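Local coordinates for metallopeptidase family protein (PDB 2EJQ) that is of unknown function but binds metal ions and is probably a metal-dependent peptidase of the zincin-like kind, at residues A[23-28]-A[98-103]; A[27-32]-A[65-70]; A[46-51]-A[69-74]. The protein carries 1 engineered substitution. One frame throughout, in Å; residues are numbered along the deposited sequence.

How the contacts relate
Contacts 2 and 3 lie near the middle of the chain, partly buried, and build one mixed sheet: strand 67-71 has strand 27-31 as parallel and strand 47-50 as antiparallel neighbour; backbone hydrogen bonds form the ladder of both, with apolar side chains on one face in contact 2 and a Tyr71-Glu48 bond in contact 3. Contact 1 lies nearer the surface and centres on the His100 imidazole, through which helix 85-105 grips the loop leading into strand 27-31. Tyr49 of contact 3 meets His100 of contact 1, and Arg66 of contact 2 bonds Ser103. Near its C-terminal end the helix is thus joined to sheet and loops by side-chain hydrogen bonds as well as packing.

Contact 1: residues A[23-28]-A[98-103]; sequences RGLQGV and RHHLES
His100, Arg23 and Leu25 carry this meeting of helix 85-105 with the loop before strand 27-31, and of the three residues His100 has the most surface buried. With CG anti to the backbone N (chi1 170°), the His100 ring leaves the helix toward the loop. Its NE2 donates to the carbonyl O of Arg23 at 2.7 Å, a nearly straight bond with the acceptor close to the ring plane, although the donor stands above the carbonyl plane. ND1 on the other side of the ring is bonded to the hydroxyl of Tyr49, so both ring nitrogens are engaged and the rotation of the imidazole is fixed. Leu25 lies over one face: its CB is 3.7 Å from the centroid of the His100 ring, offset toward the rim, a CH-pi contact. Between these two residues the loop passes close to the ring, Gly24 C being 3.4 Å from His100 CE1. The positive phi of Gly24 (89°) would jam a side chain against the preceding carbonyl, and a CB would also be tight against CE1. Farther out, the Arg23 chain bends at chi3 and brings NH1 to 3.7 Å from CD2 of Leu101, the two side chains crossing at about a right angle. An alanine in place of His100 would remove both ring bonds and the surface under Leu25, and would probably loosen the loop from the helix. His99, the neighbouring residue, belongs to an HExxH sequence on this helix, consistent with the active-site helix of a zincin-like fold.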
ATOM      1  N   ARG A  23     -10.393   7.189  -6.690  1.00 56.28           N
ATOM      2  CA  ARG A  23     -11.260   6.651  -7.755  1.00 54.82           C
ATOM      3  C   ARG A  23     -10.585   5.447  -8.403  1.00 50.83           C
ATOM      4  O   ARG A  23      -9.416   5.490  -8.797  1.00 53.37           O
ATOM      5  CB  ARG A  23     -11.572   7.704  -8.845  1.00 61.88           C
ATOM      6  CG  ARG A  23     -10.264   8.217  -9.507  1.00 73.32           C
ATOM      7  CD  ARG A  23     -10.570   8.894 -10.886  1.00 85.09           C
ATOM      8  NE  ARG A  23     -10.084  10.260 -11.149  1.00 93.02           N
ATOM      9  CZ  ARG A  23      -8.808  10.512 -11.168  1.00 98.22           C
ATOM     10  NH1 ARG A  23      -8.029   9.511 -10.961  1.00100.27           N
ATOM     11  NH2 ARG A  23      -8.301  11.704 -11.420  1.00100.33           N
ATOM     12  N   GLY A  24     -11.329   4.355  -8.492  1.00 49.08           N
ATOM     13  CA  GLY A  24     -10.786   3.168  -9.120  1.00 49.41           C
ATOM     14  C   GLY A  24     -10.048   2.271  -8.156  1.00 51.20           C
ATOM     15  O   GLY A  24      -9.657   1.158  -8.512  1.00 46.75           O
ATOM     16  N   LEU A  25      -9.857   2.768  -6.935  1.00 50.00           N
ATOM     17  CA  LEU A  25      -9.158   2.016  -5.893  1.00 52.82           C
ATOM     18  C   LEU A  25     -10.150   1.504  -4.841  1.00 54.78           C
ATOM     19  O   LEU A  25     -10.939   2.272  -4.271  1.00 55.39           O
ATOM     20  CB  LEU A  25      -8.103   2.902  -5.217  1.00 54.22           C
ATOM     21  CG  LEU A  25      -7.319   2.328  -4.030  1.00 54.86           C
ATOM     22  CD1 LEU A  25      -6.314   1.302  -4.519  1.00 47.99           C
ATOM     23  CD2 LEU A  25      -6.600   3.447  -3.292  1.00 53.86           C
ATOM     24  N   GLN A  26     -10.120   0.195  -4.612  1.00 53.43           N
ATOM     25  CA  GLN A  26     -10.993  -0.437  -3.633  1.00 58.38           C
ATOM     26  C   GLN A  26     -10.597  -0.057  -2.203  1.00 59.06           C
ATOM     27  O   GLN A  26     -11.453   0.191  -1.359  1.00 60.32           O
ATOM     28  CB  GLN A  26     -10.949  -1.963  -3.805  1.00 59.83           C
ATOM     29  CG  GLN A  26     -11.595  -2.447  -5.097  1.00 73.60           C
ATOM     30  CD  GLN A  26     -12.967  -1.824  -5.319  1.00 77.75           C
ATOM     31  OE1 GLN A  26     -13.846  -1.906  -4.460  1.00 82.89           O
ATOM     32  NE2 GLN A  26     -13.151  -1.196  -6.474  1.00 79.16           N
ATOM     33  N   GLY A  27      -9.299  -0.016  -1.928  1.00 57.41           N
ATOM     34  CA  GLY A  27      -8.870   0.346  -0.594  1.00 54.47           C
ATOM     35  C   GLY A  27      -7.493  -0.140  -0.194  1.00 53.34           C
ATOM     36  O   GLY A  27      -6.757  -0.730  -0.989  1.00 55.90           O
ATOM     37  N   VAL A  28      -7.171   0.115   1.070  1.00 45.75           N
ATOM     38  CA  VAL A  28      -5.899  -0.245   1.661  1.00 43.59           C
ATOM     39  C   VAL A  28      -6.006  -1.535   2.489  1.00 44.49           C
ATOM     40  O   VAL A  28      -6.896  -1.676   3.332  1.00 41.86           O
ATOM     41  CB  VAL A  28      -5.414   0.901   2.582  1.00 45.82           C
ATOM     42  CG1 VAL A  28      -4.034   0.580   3.162  1.00 44.97           C
ATOM     43  CG2 VAL A  28      -5.391   2.217   1.798  1.00 51.77           C
ATOM     44  N   ARG A  98       0.149   7.101  -5.545  1.00 47.91           N
ATOM     45  CA  ARG A  98       0.709   7.707  -6.749  1.00 47.97           C
ATOM     46  C   ARG A  98       0.789   6.647  -7.846  1.00 45.89           C
ATOM     47  O   ARG A  98       0.514   6.929  -9.003  1.00 37.95           O
ATOM     48  CB  ARG A  98       2.100   8.281  -6.486  1.00 48.76           C
ATOM     49  CG  ARG A  98       2.701   8.926  -7.718  1.00 58.81           C
ATOM     50  CD  ARG A  98       4.115   9.409  -7.496  1.00 63.29           C
ATOM     51  NE  ARG A  98       5.026   8.780  -8.442  1.00 77.67           N
ATOM     52  CZ  ARG A  98       6.334   9.005  -8.481  1.00 85.92           C
ATOM     53  NH1 ARG A  98       6.889   9.852  -7.624  1.00 87.54           N
ATOM     54  NH2 ARG A  98       7.088   8.380  -9.377  1.00 86.31           N
ATOM     55  N   HIS A  99       1.167   5.424  -7.475  1.00 40.29           N
ATOM     56  CA  HIS A  99       1.241   4.341  -8.446  1.00 43.16           C
ATOM     57  C   HIS A  99      -0.132   4.001  -9.012  1.00 44.98           C
ATOM     58  O   HIS A  99      -0.250   3.604 -10.164  1.00 40.11           O
ATOM     59  CB  HIS A  99       1.847   3.103  -7.792  1.00 46.67           C
ATOM     60  CG  HIS A  99       3.291   3.267  -7.438  1.00 53.10           C
ATOM     61  ND1 HIS A  99       3.919   2.509  -6.474  1.00 54.31           N
ATOM     62  CD2 HIS A  99       4.236   4.102  -7.934  1.00 52.33           C
ATOM     63  CE1 HIS A  99       5.188   2.868  -6.390  1.00 59.92           C
ATOM     64  NE2 HIS A  99       5.404   3.834  -7.266  1.00 59.02           N
ATOM     65  N   HIS A 100      -1.162   4.153  -8.185  1.00 43.38           N
ATOM     66  CA  HIS A 100      -2.531   3.874  -8.595  1.00 46.72           C
ATOM     67  C   HIS A 100      -2.938   4.856  -9.680  1.00 48.76           C
ATOM     68  O   HIS A 100      -3.489   4.462 -10.707  1.00 45.85           O
ATOM     69  CB  HIS A 100      -3.495   4.011  -7.407  1.00 45.36           C
ATOM     70  CG  HIS A 100      -4.945   3.980  -7.792  1.00 47.68           C
ATOM     71  ND1 HIS A 100      -5.556   2.861  -8.319  1.00 47.74           N
ATOM     72  CD2 HIS A 100      -5.903   4.935  -7.732  1.00 48.31           C
ATOM     73  CE1 HIS A 100      -6.824   3.130  -8.568  1.00 44.56           C
ATOM     74  NE2 HIS A 100      -7.062   4.381  -8.222  1.00 43.45           N
ATOM     75  N   LEU A 101      -2.661   6.137  -9.443  1.00 44.97           N
ATOM     76  CA  LEU A 101      -3.014   7.165 -10.404  1.00 47.41           C
ATOM     77  C   LEU A 101      -2.272   6.940 -11.713  1.00 45.49           C
ATOM     78  O   LEU A 101      -2.850   7.079 -12.781  1.00 47.57           O
ATOM     79  CB  LEU A 101      -2.708   8.566  -9.848  1.00 49.24           C
ATOM     80  CG  LEU A 101      -3.510   9.021  -8.617  1.00 52.06           C
ATOM     81  CD1 LEU A 101      -3.030  10.384  -8.158  1.00 54.27           C
ATOM     82  CD2 LEU A 101      -4.968   9.087  -8.960  1.00 57.69           C
ATOM     83  N   GLU A 102      -0.998   6.577 -11.632  1.00 42.54           N
ATOM     84  CA  GLU A 102      -0.212   6.345 -12.837  1.00 46.31           C
ATOM     85  C   GLU A 102      -0.682   5.104 -13.582  1.00 47.20           C
ATOM     86  O   GLU A 102      -0.600   5.046 -14.801  1.00 48.09           O
ATOM     87  CB  GLU A 102       1.267   6.221 -12.489  1.00 45.56           C
ATOM     88  CG  GLU A 102       1.825   7.450 -11.812  1.00 55.39           C
ATOM     89  CD  GLU A 102       3.291   7.305 -11.455  1.00 60.38           C
ATOM     90  OE1 GLU A 102       3.711   6.178 -11.118  1.00 58.37           O
ATOM     91  OE2 GLU A 102       4.017   8.318 -11.495  1.00 66.32           O
ATOM     92  N   SER A 103      -1.185   4.121 -12.845  1.00 47.01           N
ATOM     93  CA  SER A 103      -1.687   2.892 -13.449  1.00 50.98           C
ATOM     94  C   SER A 103      -3.015   3.140 -14.180  1.00 53.58           C
ATOM     95  O   SER A 103      -3.290   2.516 -15.201  1.00 54.56           O
ATOM     96  CB  SER A 103      -1.881   1.820 -12.376  1.00 54.24           C
ATOM     97  OG  SER A 103      -2.363   0.611 -12.943  1.00 56.80           O
TER

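Contact 2: residues A[27-32]-A[65-70]; sequences GVHVFP and GRHIAL
Val28, Val30, Ile68 and Leu70 form the apolar centre of a parallel pair of strands, 27-31 and 67-70, within the mixed sheet of this zincin-like domain. All four point to one face of the sheet, where helices 3-16 and 85-105 pack: Val28 touches Trp14, Leu70 reaches both Val10 and Thr92, and Ile68 meets Glu96. Val28 divides its branches between two neighbours. CG2, anti to the carbonyl carbon, approaches Ile68 CB at 4.2 Å, while CG1, anti to the backbone N, meets Leu70 CD1. Val30 repeats the theme one pair along, its CG2 lying beside Leu70 CB.

Beneath this layer runs the ladder that sets the register. Residues 27 to 30 pair in order with 67 to 70, and the strand directions differ by 24°. His29 uses both its backbone groups: its N donates to Ile68 O at 2.7 Å, almost along the C=O axis, and its O accepts from Leu70 N. The bond from Ile68 N to Gly27 O is the longest of the four, at 3.2 Å, whereas Phe31 N closes the series on Leu70 O.

The opposite face carries Ala69, His29 and His67. Ala69 CB sits at the edge of the Phe31 ring, 3.8 Å from CE1. Toward the polar edge, the two imidazoles cross obliquely, their planes 33° apart. His67 is held through NE2, which is bonded to the carbonyl O of Leu64. Over one face of this ring, offset toward the rim, His29 NE2 comes within 3.2 Å of His67 ND1.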
ATOM      1  N   GLY A  27      -9.299  -0.016  -1.928  1.00 57.41           N
ATOM      2  CA  GLY A  27      -8.870   0.346  -0.594  1.00 54.47           C
ATOM      3  C   GLY A  27      -7.493  -0.140  -0.194  1.00 53.34           C
ATOM      4  O   GLY A  27      -6.757  -0.730  -0.989  1.00 55.90           O
ATOM      5  N   VAL A  28      -7.171   0.115   1.070  1.00 45.75           N
ATOM      6  CA  VAL A  28      -5.899  -0.245   1.661  1.00 43.59           C
ATOM      7  C   VAL A  28      -6.006  -1.535   2.489  1.00 44.49           C
ATOM      8  O   VAL A  28      -6.896  -1.676   3.332  1.00 41.86           O
ATOM      9  CB  VAL A  28      -5.414   0.901   2.582  1.00 45.82           C
ATOM     10  CG1 VAL A  28      -4.034   0.580   3.162  1.00 44.97           C
ATOM     11  CG2 VAL A  28      -5.391   2.217   1.798  1.00 51.77           C
ATOM     12  N   HIS A  29      -5.103  -2.477   2.231  1.00 41.77           N
ATOM     13  CA  HIS A  29      -5.054  -3.738   2.973  1.00 38.35           C
ATOM     14  C   HIS A  29      -3.858  -3.706   3.935  1.00 40.88           C
ATOM     15  O   HIS A  29      -2.756  -3.320   3.550  1.00 42.50           O
ATOM     16  CB  HIS A  29      -4.874  -4.932   2.024  1.00 41.79           C
ATOM     17  CG  HIS A  29      -6.102  -5.291   1.244  1.00 48.17           C
ATOM     18  ND1 HIS A  29      -7.343  -5.421   1.826  1.00 47.57           N
ATOM     19  CD2 HIS A  29      -6.271  -5.587  -0.068  1.00 47.88           C
ATOM     20  CE1 HIS A  29      -8.223  -5.781   0.909  1.00 44.62           C
ATOM     21  NE2 HIS A  29      -7.598  -5.889  -0.249  1.00 45.51           N
ATOM     22  N   VAL A  30      -4.060  -4.107   5.182  1.00 39.91           N
ATOM     23  CA  VAL A  30      -2.951  -4.120   6.127  1.00 43.28           C
ATOM     24  C   VAL A  30      -2.663  -5.548   6.564  1.00 46.03           C
ATOM     25  O   VAL A  30      -3.555  -6.256   7.023  1.00 48.60           O
ATOM     26  CB  VAL A  30      -3.239  -3.266   7.379  1.00 43.89           C
ATOM     27  CG1 VAL A  30      -2.073  -3.359   8.347  1.00 39.70           C
ATOM     28  CG2 VAL A  30      -3.470  -1.825   6.978  1.00 49.26           C
ATOM     29  N   PHE A  31      -1.416  -5.969   6.408  1.00 46.50           N
ATOM     30  CA  PHE A  31      -1.023  -7.317   6.785  1.00 48.47           C
ATOM     31  C   PHE A  31      -0.015  -7.269   7.920  1.00 55.18           C
ATOM     32  O   PHE A  31       0.804  -6.344   7.997  1.00 55.01           O
ATOM     33  CB  PHE A  31      -0.428  -8.053   5.583  1.00 49.54           C
ATOM     34  CG  PHE A  31      -1.344  -8.100   4.400  1.00 53.25           C
ATOM     35  CD1 PHE A  31      -1.362  -7.057   3.478  1.00 49.34           C
ATOM     36  CD2 PHE A  31      -2.236  -9.157   4.239  1.00 54.40           C
ATOM     37  CE1 PHE A  31      -2.254  -7.063   2.414  1.00 56.41           C
ATOM     38  CE2 PHE A  31      -3.143  -9.173   3.172  1.00 53.96           C
ATOM     39  CZ  PHE A  31      -3.150  -8.122   2.258  1.00 49.58           C
ATOM     40  N   PRO A  32      -0.064  -8.264   8.822  1.00 52.76           N
ATOM     41  CA  PRO A  32       0.845  -8.343   9.970  1.00 50.50           C
ATOM     42  C   PRO A  32       2.260  -8.755   9.579  1.00 49.85           C
ATOM     43  O   PRO A  32       3.231  -8.422  10.263  1.00 51.53           O
ATOM     44  CB  PRO A  32       0.206  -9.413  10.858  1.00 50.05           C
ATOM     45  CG  PRO A  32      -1.229  -9.527  10.353  1.00 53.44           C
ATOM     46  CD  PRO A  32      -1.051  -9.357   8.873  1.00 54.25           C
ATOM     47  N   GLY A  65      -9.979  -5.923  -8.316  1.00 46.24           N
ATOM     48  CA  GLY A  65      -9.876  -4.599  -7.734  1.00 52.64           C
ATOM     49  C   GLY A  65      -8.438  -4.133  -7.633  1.00 55.12           C
ATOM     50  O   GLY A  65      -7.502  -4.883  -7.911  1.00 50.85           O
ATOM     51  N   ARG A  66      -8.266  -2.875  -7.247  1.00 54.72           N
ATOM     52  CA  ARG A  66      -6.945  -2.296  -7.088  1.00 51.48           C
ATOM     53  C   ARG A  66      -6.769  -1.975  -5.616  1.00 51.37           C
ATOM     54  O   ARG A  66      -7.654  -1.391  -4.979  1.00 50.14           O
ATOM     55  CB  ARG A  66      -6.822  -1.049  -7.956  1.00 47.11           C
ATOM     56  CG  ARG A  66      -6.769  -1.403  -9.429  1.00 50.41           C
ATOM     57  CD  ARG A  66      -7.119  -0.225 -10.304  1.00 49.90           C
ATOM     58  NE  ARG A  66      -7.009  -0.563 -11.715  1.00 46.87           N
ATOM     59  CZ  ARG A  66      -5.867  -0.607 -12.394  1.00 52.72           C
ATOM     60  NH1 ARG A  66      -4.716  -0.325 -11.797  1.00 52.96           N
ATOM     61  NH2 ARG A  66      -5.876  -0.939 -13.680  1.00 52.57           N
ATOM     62  N   HIS A  67      -5.622  -2.368  -5.076  1.00 52.64           N
ATOM     63  CA  HIS A  67      -5.352  -2.180  -3.660  1.00 52.42           C
ATOM     64  C   HIS A  67      -3.957  -1.684  -3.338  1.00 49.14           C
ATOM     65  O   HIS A  67      -3.014  -1.870  -4.106  1.00 48.78           O
ATOM     66  CB  HIS A  67      -5.530  -3.519  -2.922  1.00 50.94           C
ATOM     67  CG  HIS A  67      -6.760  -4.271  -3.325  1.00 55.33           C
ATOM     68  ND1 HIS A  67      -8.001  -3.995  -2.785  1.00 49.71           N
ATOM     69  CD2 HIS A  67      -6.952  -5.233  -4.251  1.00 55.67           C
ATOM     70  CE1 HIS A  67      -8.905  -4.759  -3.370  1.00 54.85           C
ATOM     71  NE2 HIS A  67      -8.301  -5.520  -4.265  1.00 58.15           N
ATOM     72  N   ILE A  68      -3.852  -1.063  -2.169  1.00 48.29           N
ATOM     73  CA  ILE A  68      -2.576  -0.629  -1.634  1.00 47.26           C
ATOM     74  C   ILE A  68      -2.393  -1.604  -0.453  1.00 42.10           C
ATOM     75  O   ILE A  68      -3.312  -1.794   0.348  1.00 44.61           O
ATOM     76  CB  ILE A  68      -2.630   0.811  -1.086  1.00 42.62           C
ATOM     77  CG1 ILE A  68      -2.836   1.789  -2.251  1.00 41.11           C
ATOM     78  CG2 ILE A  68      -1.338   1.111  -0.300  1.00 40.03           C
ATOM     79  CD1 ILE A  68      -2.978   3.250  -1.829  1.00 33.53           C
ATOM     80  N   ALA A  69      -1.246  -2.258  -0.364  1.00 40.51           N
ATOM     81  CA  ALA A  69      -1.003  -3.167   0.748  1.00 33.18           C
ATOM     82  C   ALA A  69       0.077  -2.576   1.644  1.00 41.06           C
ATOM     83  O   ALA A  69       1.038  -1.986   1.151  1.00 39.99           O
ATOM     84  CB  ALA A  69      -0.559  -4.522   0.228  1.00 37.43           C
ATOM     85  N   LEU A  70      -0.099  -2.720   2.956  1.00 40.16           N
ATOM     86  CA  LEU A  70       0.881  -2.247   3.924  1.00 41.86           C
ATOM     87  C   LEU A  70       1.341  -3.473   4.719  1.00 44.86           C
ATOM     88  O   LEU A  70       0.533  -4.340   5.060  1.00 43.83           O
ATOM     89  CB  LEU A  70       0.274  -1.193   4.859  1.00 44.43           C
ATOM     90  CG  LEU A  70       0.043   0.222   4.295  1.00 50.33           C
ATOM     91  CD1 LEU A  70      -0.492   1.135   5.386  1.00 46.49           C
ATOM     92  CD2 LEU A  70       1.336   0.782   3.758  1.00 52.52           C
TER

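Contact 3: residues A[46-51]-A[69-74]; sequences LGEYLD and ALYYGS
Ala69 opens the second segment with a hydrogen-bonded antiparallel pair. Its N donates to Glu48 O at 2.8 Å, nearly along the C=O axis, and its O receives Glu48 N in the carbonyl plane; its methyl group meets Leu50 CD1. Leu70 then faces Gly47 in a non-hydrogen-bonded pair whose CA atoms are only 4.2 Å apart. The closeness depends on the glycine, since a CB on Gly47 would clash with Ala69 O and press on Leu70 CD2. Tyr71 ends the strand by donating its N to Leu46 O at 2.9 Å, from above the carbonyl plane, and stands at the N-cap position of helix 72-78. Its CG is anti to the carbonyl carbon (chi1 -58°), which carries the ring back alongside Gly47 to Glu48. There the phenol OH donates to Glu48 OE2 at 2.4 Å, a very short bond that meets the oxygen from above the carboxylate plane, with the plane of that group turned 66° from the ring. Glu48 puts CG in the crowded position between its N and carbonyl carbon, and from there its extended chain reaches the hydroxyl. OE2 is also salt-bridged to Lys35, whose charge would probably help keep the carboxylate ionised. In the first turn of the helix, Ser74 CB packs on Leu46 CD2 at 3.9 Å, while Ser74 OG is bonded to Lys35 N and Arg45 O. The whole is an antiparallel strand pair running into a helix, a strand-to-helix junction whose helix carries Leu76, where magnesium has been seen in this protein, though none is bound here.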
ATOM      1  N   LEU A  46       7.765  -1.607   2.810  1.00 42.61           N
ATOM      2  CA  LEU A  46       6.713  -1.151   3.727  1.00 47.42           C
ATOM      3  C   LEU A  46       5.299  -1.290   3.133  1.00 43.34           C
ATOM      4  O   LEU A  46       4.321  -1.466   3.860  1.00 41.81           O
ATOM      5  CB  LEU A  46       6.954   0.311   4.132  1.00 44.22           C
ATOM      6  CG  LEU A  46       8.309   0.627   4.774  1.00 48.48           C
ATOM      7  CD1 LEU A  46       8.353   2.093   5.225  1.00 37.64           C
ATOM      8  CD2 LEU A  46       8.549  -0.310   5.953  1.00 41.54           C
ATOM      9  N   GLY A  47       5.200  -1.197   1.812  1.00 41.96           N
ATOM     10  CA  GLY A  47       3.914  -1.325   1.149  1.00 46.04           C
ATOM     11  C   GLY A  47       4.052  -1.495  -0.356  1.00 45.29           C
ATOM     12  O   GLY A  47       5.157  -1.496  -0.896  1.00 46.14           O
ATOM     13  N   GLU A  48       2.928  -1.663  -1.042  1.00 42.98           N
ATOM     14  CA  GLU A  48       2.958  -1.801  -2.487  1.00 47.33           C
ATOM     15  C   GLU A  48       1.571  -1.675  -3.086  1.00 46.01           C
ATOM     16  O   GLU A  48       0.555  -1.774  -2.393  1.00 47.87           O
ATOM     17  CB  GLU A  48       3.593  -3.139  -2.908  1.00 50.46           C
ATOM     18  CG  GLU A  48       2.755  -4.367  -2.622  1.00 52.73           C
ATOM     19  CD  GLU A  48       3.431  -5.668  -3.062  1.00 57.56           C
ATOM     20  OE1 GLU A  48       3.574  -5.912  -4.278  1.00 58.53           O
ATOM     21  OE2 GLU A  48       3.827  -6.454  -2.184  1.00 52.93           O
ATOM     22  N   TYR A  49       1.542  -1.440  -4.389  1.00 46.02           N
ATOM     23  CA  TYR A  49       0.296  -1.302  -5.108  1.00 44.43           C
ATOM     24  C   TYR A  49      -0.010  -2.645  -5.751  1.00 45.11           C
ATOM     25  O   TYR A  49       0.849  -3.243  -6.399  1.00 46.25           O
ATOM     26  CB  TYR A  49       0.435  -0.231  -6.179  1.00 44.92           C
ATOM     27  CG  TYR A  49      -0.829   0.000  -6.982  1.00 47.01           C
ATOM     28  CD1 TYR A  49      -1.989   0.481  -6.369  1.00 37.39           C
ATOM     29  CD2 TYR A  49      -0.859  -0.239  -8.355  1.00 42.39           C
ATOM     30  CE1 TYR A  49      -3.142   0.720  -7.102  1.00 45.32           C
ATOM     31  CE2 TYR A  49      -2.012  -0.000  -9.098  1.00 43.97           C
ATOM     32  CZ  TYR A  49      -3.148   0.481  -8.464  1.00 48.14           C
ATOM     33  OH  TYR A  49      -4.278   0.737  -9.200  1.00 47.71           O
ATOM     34  N   LEU A  50      -1.229  -3.131  -5.558  1.00 47.52           N
ATOM     35  CA  LEU A  50      -1.629  -4.407  -6.139  1.00 47.99           C
ATOM     36  C   LEU A  50      -2.384  -4.108  -7.447  1.00 46.92           C
ATOM     37  O   LEU A  50      -3.537  -3.667  -7.445  1.00 41.73           O
ATOM     38  CB  LEU A  50      -2.499  -5.164  -5.134  1.00 48.68           C
ATOM     39  CG  LEU A  50      -1.916  -5.289  -3.715  1.00 53.93           C
ATOM     40  CD1 LEU A  50      -2.891  -6.084  -2.865  1.00 56.01           C
ATOM     41  CD2 LEU A  50      -0.537  -5.980  -3.728  1.00 48.62           C
ATOM     42  N   ASP A  51      -1.707  -4.338  -8.565  1.00 49.78           N
ATOM     43  CA  ASP A  51      -2.270  -4.042  -9.877  1.00 50.94           C
ATOM     44  C   ASP A  51      -2.799  -5.274 -10.616  1.00 50.51           C
ATOM     45  O   ASP A  51      -2.046  -6.212 -10.897  1.00 49.71           O
ATOM     46  CB  ASP A  51      -1.201  -3.355 -10.733  1.00 53.01           C
ATOM     47  CG  ASP A  51      -1.763  -2.734 -12.000  1.00 65.00           C
ATOM     48  OD1 ASP A  51      -2.787  -3.231 -12.519  1.00 63.96           O
ATOM     49  OD2 ASP A  51      -1.165  -1.748 -12.484  1.00 65.61           O
ATOM     50  N   ALA A  69      -1.246  -2.258  -0.364  1.00 40.51           N
ATOM     51  CA  ALA A  69      -1.003  -3.167   0.748  1.00 33.18           C
ATOM     52  C   ALA A  69       0.077  -2.576   1.644  1.00 41.06           C
ATOM     53  O   ALA A  69       1.038  -1.986   1.151  1.00 39.99           O
ATOM     54  CB  ALA A  69      -0.559  -4.522   0.228  1.00 37.43           C
ATOM     55  N   LEU A  70      -0.099  -2.720   2.956  1.00 40.16           N
ATOM     56  CA  LEU A  70       0.881  -2.247   3.924  1.00 41.86           C
ATOM     57  C   LEU A  70       1.341  -3.473   4.719  1.00 44.86           C
ATOM     58  O   LEU A  70       0.533  -4.340   5.060  1.00 43.83           O
ATOM     59  CB  LEU A  70       0.274  -1.193   4.859  1.00 44.43           C
ATOM     60  CG  LEU A  70       0.043   0.222   4.295  1.00 50.33           C
ATOM     61  CD1 LEU A  70      -0.492   1.135   5.386  1.00 46.49           C
ATOM     62  CD2 LEU A  70       1.336   0.782   3.758  1.00 52.52           C
ATOM     63  N   TYR A  71       2.640  -3.556   4.994  1.00 39.26           N
ATOM     64  CA  TYR A  71       3.187  -4.686   5.730  1.00 40.96           C
ATOM     65  C   TYR A  71       3.671  -4.219   7.099  1.00 41.27           C
ATOM     66  O   TYR A  71       4.743  -3.630   7.219  1.00 39.06           O
ATOM     67  CB  TYR A  71       4.334  -5.295   4.927  1.00 39.20           C
ATOM     68  CG  TYR A  71       3.890  -5.745   3.554  1.00 47.15           C
ATOM     69  CD1 TYR A  71       3.026  -6.828   3.407  1.00 50.05           C
ATOM     70  CD2 TYR A  71       4.285  -5.054   2.404  1.00 42.52           C
ATOM     71  CE1 TYR A  71       2.562  -7.210   2.162  1.00 49.43           C
ATOM     72  CE2 TYR A  71       3.823  -5.431   1.154  1.00 51.22           C
ATOM     73  CZ  TYR A  71       2.959  -6.510   1.040  1.00 50.49           C
ATOM     74  OH  TYR A  71       2.472  -6.880  -0.190  1.00 47.54           O
ATOM     75  N   TYR A  72       2.869  -4.481   8.127  1.00 39.59           N
ATOM     76  CA  TYR A  72       3.221  -4.083   9.482  1.00 43.58           C
ATOM     77  C   TYR A  72       4.569  -4.654   9.919  1.00 42.17           C
ATOM     78  O   TYR A  72       5.358  -3.965  10.561  1.00 36.61           O
ATOM     79  CB  TYR A  72       2.126  -4.513  10.456  1.00 45.91           C
ATOM     80  CG  TYR A  72       2.436  -4.195  11.902  1.00 46.64           C
ATOM     81  CD1 TYR A  72       2.600  -2.877  12.322  1.00 47.12           C
ATOM     82  CD2 TYR A  72       2.559  -5.214  12.852  1.00 44.27           C
ATOM     83  CE1 TYR A  72       2.876  -2.575  13.648  1.00 50.39           C
ATOM     84  CE2 TYR A  72       2.837  -4.925  14.189  1.00 44.05           C
ATOM     85  CZ  TYR A  72       2.991  -3.599  14.581  1.00 53.51           C
ATOM     86  OH  TYR A  72       3.227  -3.280  15.901  1.00 49.51           O
ATOM     87  N   GLY A  73       4.839  -5.903   9.557  1.00 41.75           N
ATOM     88  CA  GLY A  73       6.103  -6.516   9.932  1.00 43.30           C
ATOM     89  C   GLY A  73       7.317  -5.798   9.362  1.00 47.30           C
ATOM     90  O   GLY A  73       8.373  -5.743   9.998  1.00 45.39           O
ATOM     91  N   SER A  74       7.185  -5.258   8.151  1.00 45.84           N
ATOM     92  CA  SER A  74       8.291  -4.538   7.536  1.00 45.19           C
ATOM     93  C   SER A  74       8.574  -3.259   8.310  1.00 43.77           C
ATOM     94  O   SER A  74       9.729  -2.878   8.462  1.00 41.59           O
ATOM     95  CB  SER A  74       7.978  -4.201   6.081  1.00 44.60           C
ATOM     96  OG  SER A  74       7.945  -5.369   5.294  1.00 42.74           O
TER